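Local structure of ferredoxin (Thermus aquaticus, 1H98) at residues P1-E6 with E69-L74; C24-D27 with F32-H35; A44-P47 with A53-P56. The protein transfers electrons in a wide variety of metabolic reactions, carrying one [3Fe-4S] and one [4Fe-4S] cluster. All blocks are in the same frame, centred on the assembly; numbering follows the deposited sequence.

Contact 1: residues P1-E6 with E69-L74; sequences PHVICE and EKNRKL. Unlike the reference sequence in segment 1-6: Glu6 (reference Gln). With SF4 (iron/sulfur cluster), chain B.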
ATOM      1  N   PRO A   1      -9.425   4.025  -0.680  1.00 16.89           N
ATOM      2  CA  PRO A   1      -8.129   3.483  -1.166  1.00 16.95           C
ATOM      3  C   PRO A   1      -7.528   2.459  -0.197  1.00 16.61           C
ATOM      4  O   PRO A   1      -8.034   2.296   0.916  1.00 18.03           O
ATOM      5  CB  PRO A   1      -7.191   4.673  -1.352  1.00 17.90           C
ATOM      6  CG  PRO A   1      -7.926   5.791  -0.612  1.00 19.84           C
ATOM      7  CD  PRO A   1      -9.396   5.493  -0.790  1.00 17.83           C
ATOM      8  N   HIS A   2      -6.561   1.676  -0.676  1.00 14.93           N
ATOM      9  CA  HIS A   2      -5.860   0.702   0.162  1.00 12.98           C
ATOM     10  C   HIS A   2      -4.545   1.379   0.554  1.00 12.56           C
ATOM     11  O   HIS A   2      -4.096   2.300  -0.131  1.00 12.28           O
ATOM     12  CB  HIS A   2      -5.615  -0.612  -0.581  1.00 12.23           C
ATOM     13  CG  HIS A   2      -6.780  -1.555  -0.535  1.00 13.52           C
ATOM     14  ND1 HIS A   2      -8.060  -1.177  -0.882  1.00 14.34           N
ATOM     15  CD2 HIS A   2      -6.858  -2.857  -0.175  1.00 14.08           C
ATOM     16  CE1 HIS A   2      -8.878  -2.204  -0.736  1.00 14.33           C
ATOM     17  NE2 HIS A   2      -8.172  -3.238  -0.307  1.00 15.95           N
ATOM     18  N   VAL A   3      -3.941   0.942   1.651  1.00 12.02           N
ATOM     19  CA  VAL A   3      -2.721   1.560   2.153  1.00 11.91           C
ATOM     20  C   VAL A   3      -1.648   0.533   2.501  1.00 12.01           C
ATOM     21  O   VAL A   3      -1.952  -0.493   3.101  1.00 13.18           O
ATOM     22  CB  VAL A   3      -3.051   2.390   3.437  1.00 11.28           C
ATOM     23  CG1 VAL A   3      -1.801   3.055   3.998  1.00 13.14           C
ATOM     24  CG2 VAL A   3      -4.130   3.445   3.132  1.00 13.27           C
ATOM     25  N   ILE A   4      -0.404   0.794   2.097  1.00 11.62           N
ATOM     26  CA  ILE A   4       0.700  -0.109   2.420  1.00 12.47           C
ATOM     27  C   ILE A   4       1.283   0.374   3.746  1.00 13.20           C
ATOM     28  O   ILE A   4       1.731   1.524   3.868  1.00 12.93           O
ATOM     29  CB  ILE A   4       1.801  -0.128   1.316  1.00 12.31           C
ATOM     30  CG1 ILE A   4       1.240  -0.749   0.029  1.00 12.32           C
ATOM     31  CG2 ILE A   4       3.021  -0.902   1.808  1.00 10.20           C
ATOM     32  CD1 ILE A   4       2.221  -0.811  -1.122  1.00  9.40           C
ATOM     33  N   CYS A   5       1.250  -0.496   4.745  1.00 12.09           N
ATOM     34  CA  CYS A   5       1.732  -0.145   6.069  1.00 12.87           C
ATOM     35  C   CYS A   5       3.146  -0.617   6.399  1.00 14.70           C
ATOM     36  O   CYS A   5       3.877  -1.110   5.534  1.00 15.36           O
ATOM     37  CB  CYS A   5       0.715  -0.598   7.122  1.00 12.97           C
ATOM     38  SG  CYS A   5      -0.950   0.099   6.852  1.00 15.07           S
ATOM     39  N   GLU A   6       3.500  -0.494   7.674  1.00 14.32           N
ATOM     40  CA  GLU A   6       4.818  -0.836   8.197  1.00 15.75           C
ATOM     41  C   GLU A   6       5.565  -2.099   7.752  1.00 14.78           C
ATOM     42  O   GLU A   6       6.750  -2.024   7.427  1.00 15.54           O
ATOM     43  CB  GLU A   6       4.770  -0.788   9.721  1.00 18.07           C
ATOM     44  CG  GLU A   6       6.118  -0.933  10.385  1.00 24.90           C
ATOM     45  CD  GLU A   6       6.094  -0.448  11.815  1.00 32.23           C
ATOM     46  OE1 GLU A   6       5.880   0.773  12.029  1.00 35.06           O
ATOM     47  OE2 GLU A   6       6.289  -1.290  12.718  1.00 36.24           O
ATOM     48  N   GLU A  69      -1.251   8.852   5.702  1.00 16.03           N
ATOM     49  CA  GLU A  69      -0.663  10.106   5.247  1.00 17.32           C
ATOM     50  C   GLU A  69       0.681   9.882   4.555  1.00 16.44           C
ATOM     51  O   GLU A  69       1.015  10.596   3.610  1.00 16.67           O
ATOM     52  CB  GLU A  69      -0.524  11.101   6.403  1.00 18.63           C
ATOM     53  CG  GLU A  69      -0.028  12.495   5.987  1.00 22.84           C
ATOM     54  CD  GLU A  69      -0.870  13.158   4.886  1.00 26.51           C
ATOM     55  OE1 GLU A  69      -2.085  12.884   4.785  1.00 26.98           O
ATOM     56  OE2 GLU A  69      -0.309  13.974   4.119  1.00 27.93           O
ATOM     57  N   LYS A  70       1.442   8.889   5.012  1.00 14.97           N
ATOM     58  CA  LYS A  70       2.731   8.583   4.390  1.00 14.35           C
ATOM     59  C   LYS A  70       2.540   8.204   2.920  1.00 14.41           C
ATOM     60  O   LYS A  70       3.255   8.697   2.051  1.00 15.32           O
ATOM     61  CB  LYS A  70       3.451   7.452   5.133  1.00 14.18           C
ATOM     62  CG  LYS A  70       4.861   7.218   4.619  1.00 15.03           C
ATOM     63  CD  LYS A  70       5.567   6.106   5.358  1.00 14.92           C
ATOM     64  CE  LYS A  70       6.979   5.923   4.811  1.00 16.75           C
ATOM     65  NZ  LYS A  70       7.711   4.810   5.471  1.00 16.69           N
ATOM     66  N   ASN A  71       1.576   7.324   2.648  1.00 13.93           N
ATOM     67  CA  ASN A  71       1.282   6.908   1.277  1.00 12.90           C
ATOM     68  C   ASN A  71       0.854   8.137   0.478  1.00 13.39           C
ATOM     69  O   ASN A  71       1.238   8.297  -0.678  1.00 13.73           O
ATOM     70  CB  ASN A  71       0.174   5.851   1.252  1.00 11.98           C
ATOM     71  CG  ASN A  71       0.688   4.447   1.526  1.00 13.71           C
ATOM     72  OD1 ASN A  71       0.526   3.545   0.701  1.00 13.18           O
ATOM     73  ND2 ASN A  71       1.284   4.244   2.691  1.00 11.64           N
ATOM     74  N   ARG A  72       0.060   9.008   1.101  1.00 13.95           N
ATOM     75  CA  ARG A  72      -0.387  10.235   0.441  1.00 15.06           C
ATOM     76  C   ARG A  72       0.794  11.143   0.092  1.00 14.91           C
ATOM     77  O   ARG A  72       0.880  11.648  -1.026  1.00 18.39           O
ATOM     78  CB  ARG A  72      -1.398  11.001   1.312  1.00 13.85           C
ATOM     79  CG  ARG A  72      -2.799  10.386   1.337  1.00 15.89           C
ATOM     80  CD  ARG A  72      -3.755  11.141   2.264  1.00 16.32           C
ATOM     81  NE  ARG A  72      -3.826  12.563   1.926  1.00 16.89           N
ATOM     82  CZ  ARG A  72      -4.625  13.082   0.996  1.00 14.93           C
ATOM     83  NH1 ARG A  72      -5.445  12.305   0.304  1.00 14.68           N
ATOM     84  NH2 ARG A  72      -4.558  14.379   0.718  1.00 17.81           N
ATOM     85  N   LYS A  73       1.706  11.343   1.038  1.00 13.30           N
ATOM     86  CA  LYS A  73       2.867  12.198   0.800  1.00 17.35           C
ATOM     87  C   LYS A  73       3.770  11.620  -0.276  1.00 19.36           C
ATOM     88  O   LYS A  73       4.306  12.356  -1.099  1.00 20.23           O
ATOM     89  CB  LYS A  73       3.669  12.425   2.085  1.00 20.56           C
ATOM     90  CG  LYS A  73       3.088  13.488   3.022  1.00 24.37           C
ATOM     91  CD  LYS A  73       3.938  13.603   4.285  1.00 26.95           C
ATOM     92  N   LEU A  74       3.958  10.305  -0.251  1.00 18.41           N
ATOM     93  CA  LEU A  74       4.783   9.646  -1.249  1.00 17.12           C
ATOM     94  C   LEU A  74       4.151   9.829  -2.628  1.00 18.21           C
ATOM     95  O   LEU A  74       4.856   9.971  -3.629  1.00 19.75           O
ATOM     96  CB  LEU A  74       4.961   8.161  -0.909  1.00 15.68           C
ATOM     97  CG  LEU A  74       5.845   7.845   0.305  1.00 16.55           C
ATOM     98  CD1 LEU A  74       5.839   6.357   0.592  1.00 17.03           C
ATOM     99  CD2 LEU A  74       7.262   8.318   0.071  1.00 18.35           C
TER
HETATM  100 FE1  SF4 B 107      -5.893  -0.544  -5.172  1.00 16.83          FE
HETATM  101 FE2  SF4 B 107      -4.330  -1.955  -6.986  1.00 17.29          FE
HETATM  102 FE3  SF4 B 107      -4.697  -2.927  -4.422  1.00 16.15          FE
HETATM  103 FE4  SF4 B 107      -6.759  -2.948  -6.256  1.00 23.94          FE
HETATM  104  S1  SF4 B 107      -4.776  -4.149  -6.394  1.00 22.27           S
HETATM  105  S2  SF4 B 107      -6.868  -2.273  -3.985  1.00 22.42           S
HETATM  106  S3  SF4 B 107      -6.397  -0.984  -7.396  1.00 22.33           S
HETATM  107  S4  SF4 B 107      -3.608  -0.942  -5.019  1.00 21.08           S
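The carboxamide of Asn71, on helix 66-74, meets the backbone of Ile4 in strand 2-4 through two hydrogen bonds. Ile4 N gives its proton to Asn71 OD1 at 3.2 Å; the bond is nearly straight (168° at the hydrogen), although the donor stands above the amide's carbonyl plane and not in it. In return Asn71 ND2 donates to Ile4 O at 3.0 Å, and here the acceptor lies close to the amide plane. CG of Asn71 sits anti to its own carbonyl carbon (chi1 -82°), which sends the amide off the helix toward the strand.

Van der Waals contact is slight: CG1 of Val3 rests 3.6 Å from Asn71 ND2, and CB of Ile4 comes within 3.9 Å of Asn71 OD1.

At the far end of the strand, His2 turns away from the helix and lays one ring face over S2 of the [4Fe-4S] cluster, its ND1 hydrogen-bonded to Asp41.

The same amide also reaches Tyr67 O through ND2 and receives Ile34 N at OD1. One buried asparagine thus satisfies backbone groups of strand 2-4, strand 32-34 and its own helix, and these bonds on both polar atoms fix the amide's rotation.

Contact 2: residues C24-D27 with F32-H35; sequences CIYD and FYIH. With SF4 (iron/sulfur cluster), chain B; F3S (Fe3-s4 cluster), chain C.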
ATOM      1  N   CYS A  24      -1.088   1.037  -9.760  1.00 16.57           N
ATOM      2  CA  CYS A  24      -0.945   2.226  -8.934  1.00 15.12           C
ATOM      3  C   CYS A  24      -0.091   2.014  -7.678  1.00 13.19           C
ATOM      4  O   CYS A  24      -0.214   2.757  -6.706  1.00 13.04           O
ATOM      5  CB  CYS A  24      -2.324   2.761  -8.556  1.00 15.60           C
ATOM      6  SG  CYS A  24      -3.289   1.643  -7.528  1.00 16.52           S
ATOM      7  N   ILE A  25       0.765   0.997  -7.697  1.00 13.05           N
ATOM      8  CA  ILE A  25       1.651   0.713  -6.568  1.00 12.55           C
ATOM      9  C   ILE A  25       3.051   1.090  -7.042  1.00 14.09           C
ATOM     10  O   ILE A  25       3.556   0.525  -8.021  1.00 15.44           O
ATOM     11  CB  ILE A  25       1.595  -0.770  -6.145  1.00 11.97           C
ATOM     12  CG1 ILE A  25       0.166  -1.134  -5.717  1.00 12.18           C
ATOM     13  CG2 ILE A  25       2.574  -1.027  -4.994  1.00 12.25           C
ATOM     14  CD1 ILE A  25      -0.027  -2.585  -5.329  1.00 12.00           C
ATOM     15  N   TYR A  26       3.668   2.045  -6.351  1.00 12.39           N
ATOM     16  CA  TYR A  26       4.973   2.564  -6.740  1.00 13.03           C
ATOM     17  C   TYR A  26       6.055   2.488  -5.664  1.00 14.60           C
ATOM     18  O   TYR A  26       5.765   2.453  -4.464  1.00 13.45           O
ATOM     19  CB  TYR A  26       4.827   4.029  -7.168  1.00 12.69           C
ATOM     20  CG  TYR A  26       3.748   4.295  -8.194  1.00 15.42           C
ATOM     21  CD1 TYR A  26       4.014   4.166  -9.559  1.00 16.63           C
ATOM     22  CD2 TYR A  26       2.467   4.708  -7.804  1.00 14.14           C
ATOM     23  CE1 TYR A  26       3.043   4.444 -10.514  1.00 15.25           C
ATOM     24  CE2 TYR A  26       1.489   4.991  -8.751  1.00 14.79           C
ATOM     25  CZ  TYR A  26       1.789   4.856 -10.105  1.00 16.55           C
ATOM     26  OH  TYR A  26       0.841   5.149 -11.048  1.00 18.07           O
ATOM     27  N   ASP A  27       7.308   2.524  -6.111  1.00 15.38           N
ATOM     28  CA  ASP A  27       8.468   2.472  -5.230  1.00 16.10           C
ATOM     29  C   ASP A  27       8.616   3.804  -4.500  1.00 15.99           C
ATOM     30  O   ASP A  27       8.818   4.841  -5.128  1.00 17.48           O
ATOM     31  CB  ASP A  27       9.730   2.184  -6.060  1.00 16.17           C
ATOM     32  CG  ASP A  27      10.947   1.859  -5.205  1.00 20.08           C
ATOM     33  OD1 ASP A  27      10.931   2.087  -3.979  1.00 21.71           O
ATOM     34  OD2 ASP A  27      11.938   1.365  -5.769  1.00 25.38           O
ATOM     35  N   PHE A  32       7.004   0.428  -0.727  1.00 12.57           N
ATOM     36  CA  PHE A  32       6.201   0.751  -1.898  1.00 11.89           C
ATOM     37  C   PHE A  32       4.973   1.460  -1.325  1.00 11.75           C
ATOM     38  O   PHE A  32       4.738   1.412  -0.116  1.00 12.55           O
ATOM     39  CB  PHE A  32       5.808  -0.511  -2.668  1.00 10.75           C
ATOM     40  CG  PHE A  32       6.761  -0.860  -3.775  1.00 13.05           C
ATOM     41  CD1 PHE A  32       8.056  -1.291  -3.493  1.00 16.41           C
ATOM     42  CD2 PHE A  32       6.386  -0.707  -5.103  1.00 14.08           C
ATOM     43  CE1 PHE A  32       8.967  -1.558  -4.524  1.00 14.88           C
ATOM     44  CE2 PHE A  32       7.289  -0.971  -6.142  1.00 14.91           C
ATOM     45  CZ  PHE A  32       8.582  -1.396  -5.846  1.00 15.21           C
ATOM     46  N   TYR A  33       4.239   2.184  -2.157  1.00 11.65           N
ATOM     47  CA  TYR A  33       3.060   2.884  -1.674  1.00 11.69           C
ATOM     48  C   TYR A  33       1.973   2.791  -2.719  1.00 12.03           C
ATOM     49  O   TYR A  33       2.250   2.514  -3.890  1.00 11.90           O
ATOM     50  CB  TYR A  33       3.387   4.351  -1.364  1.00 12.00           C
ATOM     51  CG  TYR A  33       3.708   5.180  -2.585  1.00 13.67           C
ATOM     52  CD1 TYR A  33       2.706   5.880  -3.255  1.00 14.81           C
ATOM     53  CD2 TYR A  33       5.011   5.258  -3.077  1.00 15.64           C
ATOM     54  CE1 TYR A  33       2.989   6.631  -4.385  1.00 17.08           C
ATOM     55  CE2 TYR A  33       5.306   6.010  -4.206  1.00 16.94           C
ATOM     56  CZ  TYR A  33       4.292   6.692  -4.855  1.00 19.38           C
ATOM     57  OH  TYR A  33       4.581   7.438  -5.979  1.00 23.06           O
ATOM     58  N   ILE A  34       0.734   2.991  -2.282  1.00 11.68           N
ATOM     59  CA  ILE A  34      -0.423   2.945  -3.163  1.00 10.94           C
ATOM     60  C   ILE A  34      -0.902   4.369  -3.421  1.00 12.58           C
ATOM     61  O   ILE A  34      -1.122   5.137  -2.477  1.00 13.15           O
ATOM     62  CB  ILE A  34      -1.567   2.104  -2.531  1.00 10.95           C
ATOM     63  CG1 ILE A  34      -1.190   0.614  -2.547  1.00 10.51           C
ATOM     64  CG2 ILE A  34      -2.875   2.329  -3.277  1.00 11.10           C
ATOM     65  CD1 ILE A  34      -2.124  -0.279  -1.744  1.00 11.07           C
ATOM     66  N   HIS A  35      -1.018   4.748  -4.692  1.00 13.29           N
ATOM     67  CA  HIS A  35      -1.495   6.084  -5.015  1.00 14.64           C
ATOM     68  C   HIS A  35      -3.004   6.113  -4.740  1.00 15.10           C
ATOM     69  O   HIS A  35      -3.785   5.476  -5.443  1.00 15.43           O
ATOM     70  CB  HIS A  35      -1.197   6.433  -6.467  1.00 15.06           C
ATOM     71  CG  HIS A  35      -1.379   7.882  -6.774  1.00 17.36           C
ATOM     72  ND1 HIS A  35      -0.356   8.677  -7.242  1.00 20.86           N
ATOM     73  CD2 HIS A  35      -2.460   8.690  -6.655  1.00 16.56           C
ATOM     74  CE1 HIS A  35      -0.799   9.914  -7.396  1.00 19.74           C
ATOM     75  NE2 HIS A  35      -2.073   9.947  -7.047  1.00 19.00           N
TER
HETATM   76 FE1  SF4 B 107      -5.893  -0.544  -5.172  1.00 16.83          FE
HETATM   77 FE2  SF4 B 107      -4.330  -1.955  -6.986  1.00 17.29          FE
HETATM   78 FE3  SF4 B 107      -4.697  -2.927  -4.422  1.00 16.15          FE
HETATM   79 FE4  SF4 B 107      -6.759  -2.948  -6.256  1.00 23.94          FE
HETATM   80  S1  SF4 B 107      -4.776  -4.149  -6.394  1.00 22.27           S
HETATM   81  S2  SF4 B 107      -6.868  -2.273  -3.985  1.00 22.42           S
HETATM   82  S3  SF4 B 107      -6.397  -0.984  -7.396  1.00 22.33           S
HETATM   83  S4  SF4 B 107      -3.608  -0.942  -5.019  1.00 21.08           S
HETATM   84 FE1  F3S C 108       3.974  -5.131  -1.919  1.00 15.57          FE
HETATM   85 FE3  F3S C 108       5.599  -4.224   0.170  1.00 14.65          FE
HETATM   86 FE4  F3S C 108       4.048  -6.501   0.457  1.00 16.02          FE
HETATM   87  S1  F3S C 108       6.120  -4.277  -2.072  1.00 20.88           S
HETATM   88  S2  F3S C 108       4.065  -7.406  -1.672  1.00 22.18           S
HETATM   89  S3  F3S C 108       3.253  -4.328   0.140  1.00 20.81           S
HETATM   90  S4  F3S C 108       6.229  -6.216   1.125  1.00 21.17           S
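Tyr26 and Tyr33 face each other as the hydrogen-bonded pair of an antiparallel beta hairpin. Tyr26 N donates to Tyr33 O at 2.9 Å, Tyr33 N returns a bond to Tyr26 O, and His35 N closes the ladder on Cys24 O at 2.9 Å. At the non-hydrogen-bonded pairs, CA-H groups approach carbonyls, as Ile25 CA does Tyr33 O at 3.3 Å.

Aromatic contacts occupy both faces. With chi1 at 68°, CG between backbone N and carbonyl carbon, the Tyr33 ring crosses the ladder to put CZ 3.6 Å from Tyr26 CB, the rings tilted 37° apart. On the opposite face Asp27 CA stands 3.7 Å over the centroid of the Phe32 ring, a CH-pi contact; the Asp27 carboxylate stacks almost parallel to that ring, while its OD1 accepts from Gly29 N and salt-bridges Lys12.

The Ile25 and Ile34 side chains lie side by side, their CG1 atoms 3.9 Å apart, both touching S4 of the [4Fe-4S] cluster. Phe32 CB is 3.8 Å from S1 of the [3Fe-4S] cluster.

Ile25, Phe32 and Ile34 pack on Ile4 of strand 2-4, and the first two also on helix 15-19, whereas Tyr33 leans on Asn71 and Leu74 of helix 66-74.

Contact 3: residues A44-P47 with A53-P56; sequences ACVP and AIYP. With SF4 (iron/sulfur cluster), chain B.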
ATOM      1  N   ALA A  44      -7.352  -6.865  -4.600  1.00 15.51           N
ATOM      2  CA  ALA A  44      -6.501  -7.950  -5.099  1.00 15.85           C
ATOM      3  C   ALA A  44      -5.098  -7.997  -4.493  1.00 15.67           C
ATOM      4  O   ALA A  44      -4.510  -9.067  -4.337  1.00 15.58           O
ATOM      5  CB  ALA A  44      -6.409  -7.882  -6.622  1.00 16.90           C
ATOM      6  N   CYS A  45      -4.569  -6.834  -4.143  1.00 15.14           N
ATOM      7  CA  CYS A  45      -3.229  -6.735  -3.584  1.00 15.24           C
ATOM      8  C   CYS A  45      -3.083  -7.271  -2.164  1.00 16.12           C
ATOM      9  O   CYS A  45      -1.977  -7.644  -1.754  1.00 16.62           O
ATOM     10  CB  CYS A  45      -2.773  -5.279  -3.620  1.00 14.38           C
ATOM     11  SG  CYS A  45      -3.911  -4.180  -2.776  1.00 14.51           S
ATOM     12  N   VAL A  46      -4.188  -7.334  -1.423  1.00 15.23           N
ATOM     13  CA  VAL A  46      -4.153  -7.803  -0.035  1.00 15.98           C
ATOM     14  C   VAL A  46      -3.614  -9.226   0.159  1.00 15.69           C
ATOM     15  O   VAL A  46      -2.661  -9.422   0.912  1.00 15.79           O
ATOM     16  CB  VAL A  46      -5.518  -7.623   0.660  1.00 15.16           C
ATOM     17  CG1 VAL A  46      -5.480  -8.208   2.073  1.00 17.78           C
ATOM     18  CG2 VAL A  46      -5.866  -6.134   0.713  1.00 15.89           C
ATOM     19  N   PRO A  47      -4.198 -10.232  -0.523  1.00 15.11           N
ATOM     20  CA  PRO A  47      -3.675 -11.593  -0.339  1.00 15.66           C
ATOM     21  C   PRO A  47      -2.273 -11.794  -0.922  1.00 15.68           C
ATOM     22  O   PRO A  47      -1.540 -12.674  -0.485  1.00 17.03           O
ATOM     23  CB  PRO A  47      -4.716 -12.463  -1.053  1.00 14.72           C
ATOM     24  CG  PRO A  47      -5.276 -11.563  -2.091  1.00 14.38           C
ATOM     25  CD  PRO A  47      -5.403 -10.242  -1.371  1.00 16.41           C
ATOM     26  N   ALA A  53       1.105  -6.477   4.702  1.00 11.79           N
ATOM     27  CA  ALA A  53       1.300  -5.041   4.849  1.00 12.37           C
ATOM     28  C   ALA A  53       0.160  -4.168   4.341  1.00 12.25           C
ATOM     29  O   ALA A  53       0.056  -3.010   4.730  1.00 12.39           O
ATOM     30  CB  ALA A  53       2.604  -4.626   4.162  1.00 11.34           C
ATOM     31  N   ILE A  54      -0.706  -4.726   3.503  1.00 13.26           N
ATOM     32  CA  ILE A  54      -1.778  -3.952   2.886  1.00 12.40           C
ATOM     33  C   ILE A  54      -3.150  -4.059   3.542  1.00 12.78           C
ATOM     34  O   ILE A  54      -3.657  -5.158   3.770  1.00 12.57           O
ATOM     35  CB  ILE A  54      -1.882  -4.300   1.386  1.00 11.67           C
ATOM     36  CG1 ILE A  54      -0.494  -4.195   0.740  1.00 11.80           C
ATOM     37  CG2 ILE A  54      -2.842  -3.353   0.692  1.00 12.52           C
ATOM     38  CD1 ILE A  54      -0.443  -4.614  -0.706  1.00 13.84           C
ATOM     39  N   TYR A  55      -3.751  -2.901   3.807  1.00 13.45           N
ATOM     40  CA  TYR A  55      -5.065  -2.804   4.441  1.00 13.71           C
ATOM     41  C   TYR A  55      -5.964  -1.779   3.777  1.00 15.37           C
ATOM     42  O   TYR A  55      -5.475  -0.798   3.206  1.00 13.57           O
ATOM     43  CB  TYR A  55      -4.920  -2.313   5.887  1.00 14.79           C
ATOM     44  CG  TYR A  55      -4.377  -3.311   6.865  1.00 14.83           C
ATOM     45  CD1 TYR A  55      -3.003  -3.439   7.072  1.00 15.77           C
ATOM     46  CD2 TYR A  55      -5.236  -4.134   7.581  1.00 18.09           C
ATOM     47  CE1 TYR A  55      -2.497  -4.372   7.968  1.00 18.38           C
ATOM     48  CE2 TYR A  55      -4.745  -5.070   8.479  1.00 20.40           C
ATOM     49  CZ  TYR A  55      -3.375  -5.188   8.668  1.00 20.13           C
ATOM     50  OH  TYR A  55      -2.894  -6.149   9.532  1.00 20.80           O
ATOM     51  N   PRO A  56      -7.287  -2.033   3.759  1.00 17.17           N
ATOM     52  CA  PRO A  56      -8.195  -1.047   3.162  1.00 16.95           C
ATOM     53  C   PRO A  56      -8.044   0.122   4.137  1.00 13.88           C
ATOM     54  O   PRO A  56      -7.827  -0.108   5.331  1.00 14.37           O
ATOM     55  CB  PRO A  56      -9.568  -1.703   3.329  1.00 17.48           C
ATOM     56  CG  PRO A  56      -9.256  -3.154   3.216  1.00 19.48           C
ATOM     57  CD  PRO A  56      -7.990  -3.297   4.037  1.00 16.58           C
TER
HETATM   58 FE1  SF4 B 107      -5.893  -0.544  -5.172  1.00 16.83          FE
HETATM   59 FE2  SF4 B 107      -4.330  -1.955  -6.986  1.00 17.29          FE
HETATM   60 FE3  SF4 B 107      -4.697  -2.927  -4.422  1.00 16.15          FE
HETATM   61 FE4  SF4 B 107      -6.759  -2.948  -6.256  1.00 23.94          FE
HETATM   62  S1  SF4 B 107      -4.776  -4.149  -6.394  1.00 22.27           S
HETATM   63  S2  SF4 B 107      -6.868  -2.273  -3.985  1.00 22.42           S
HETATM   64  S3  SF4 B 107      -6.397  -0.984  -7.396  1.00 22.33           S
HETATM   65  S4  SF4 B 107      -3.608  -0.942  -5.019  1.00 21.08           S
HETATM   66  O   HOH W   1      -1.755  -7.648   3.046  1.00 13.78           O
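The [4Fe-4S] site of this two-cluster ferredoxin is where segment 44-47 meets segment 53-56: Cys45 is one of the four cysteine ligands, completed by Cys20, Cys39 and Cys42. Cys45 SG binds iron FE3 at 2.2 Å. With SG tucked between backbone N and carbonyl carbon (chi1 56°), Cys45 points its sulfur at the cluster and keeps CB beside Ile54.

Ile54 reaches over to segment 44-47 with two separate branches. CG2, anti to the backbone N, approaches the ligand sulfur, 3.7 Å from Cys45 SG. The longer arm runs past it and ends with CD1 at 3.8 Å from Cys45 CB and 3.6 Å from Cys45 O. Val46 adds the tip of CG2, 4.1 Å from Ile54 CG2, the two side chains crossing at a slant. With CG2 and CD1 gone, as in an alanine here, Cys45 would probably lose the apolar contact that Ile54 makes at its sulfur and CB, and a gap would open between Cys45 and the [3Fe-4S] cluster.

No direct hydrogen bond links the segments. Instead a water lies between them, 2.9 Å from Val46 O and accepting from Ile54 N at 3.1 Å, and so satisfies the N-H of the strand's first residue.

Ile54 also touches the [3Fe-4S] cluster and lies close to its ligands Cys16 and Cys49, so one hydrophobic side chain is shared by the surroundings of both clusters. Strand 54-56 is paired antiparallel with strand 2-4, through backbone bonds of Tyr55 with Val3 and of Ala53 with Cys5. His2 of that neighbouring strand touches Cys45, Val46 and Pro56, while Ile4 packs on Ile54; the short, weakly bonded helix 45-48 thus packs on the side of the sheet that carries His2, Ile54 and Pro56.

Contacts 1 and 3 are buried, whereas contact 2 is buried only where its isoleucines and Cys24 face the [4Fe-4S] cluster, partly exposed along its aromatic residues and exposed at Asp27. Contacts 1 and 3 hold neighbouring strands of one sheet, 2-4 and 54-56, with helices 66-74 and 45-48 respectively; contact 2 is a hairpin of its own. The chemistry differs accordingly: side-chain amide to backbone in 1-6 with 69-74, a backbone ladder with aromatics in 24-27 with 32-35, and iron ligation, aliphatic packing and a water in 44-47 with 53-56. Ile34 CD1 meets Ile54 CG2 at 4.0 Å, joining contacts 2 and 3, and all three touch the [4Fe-4S] cluster.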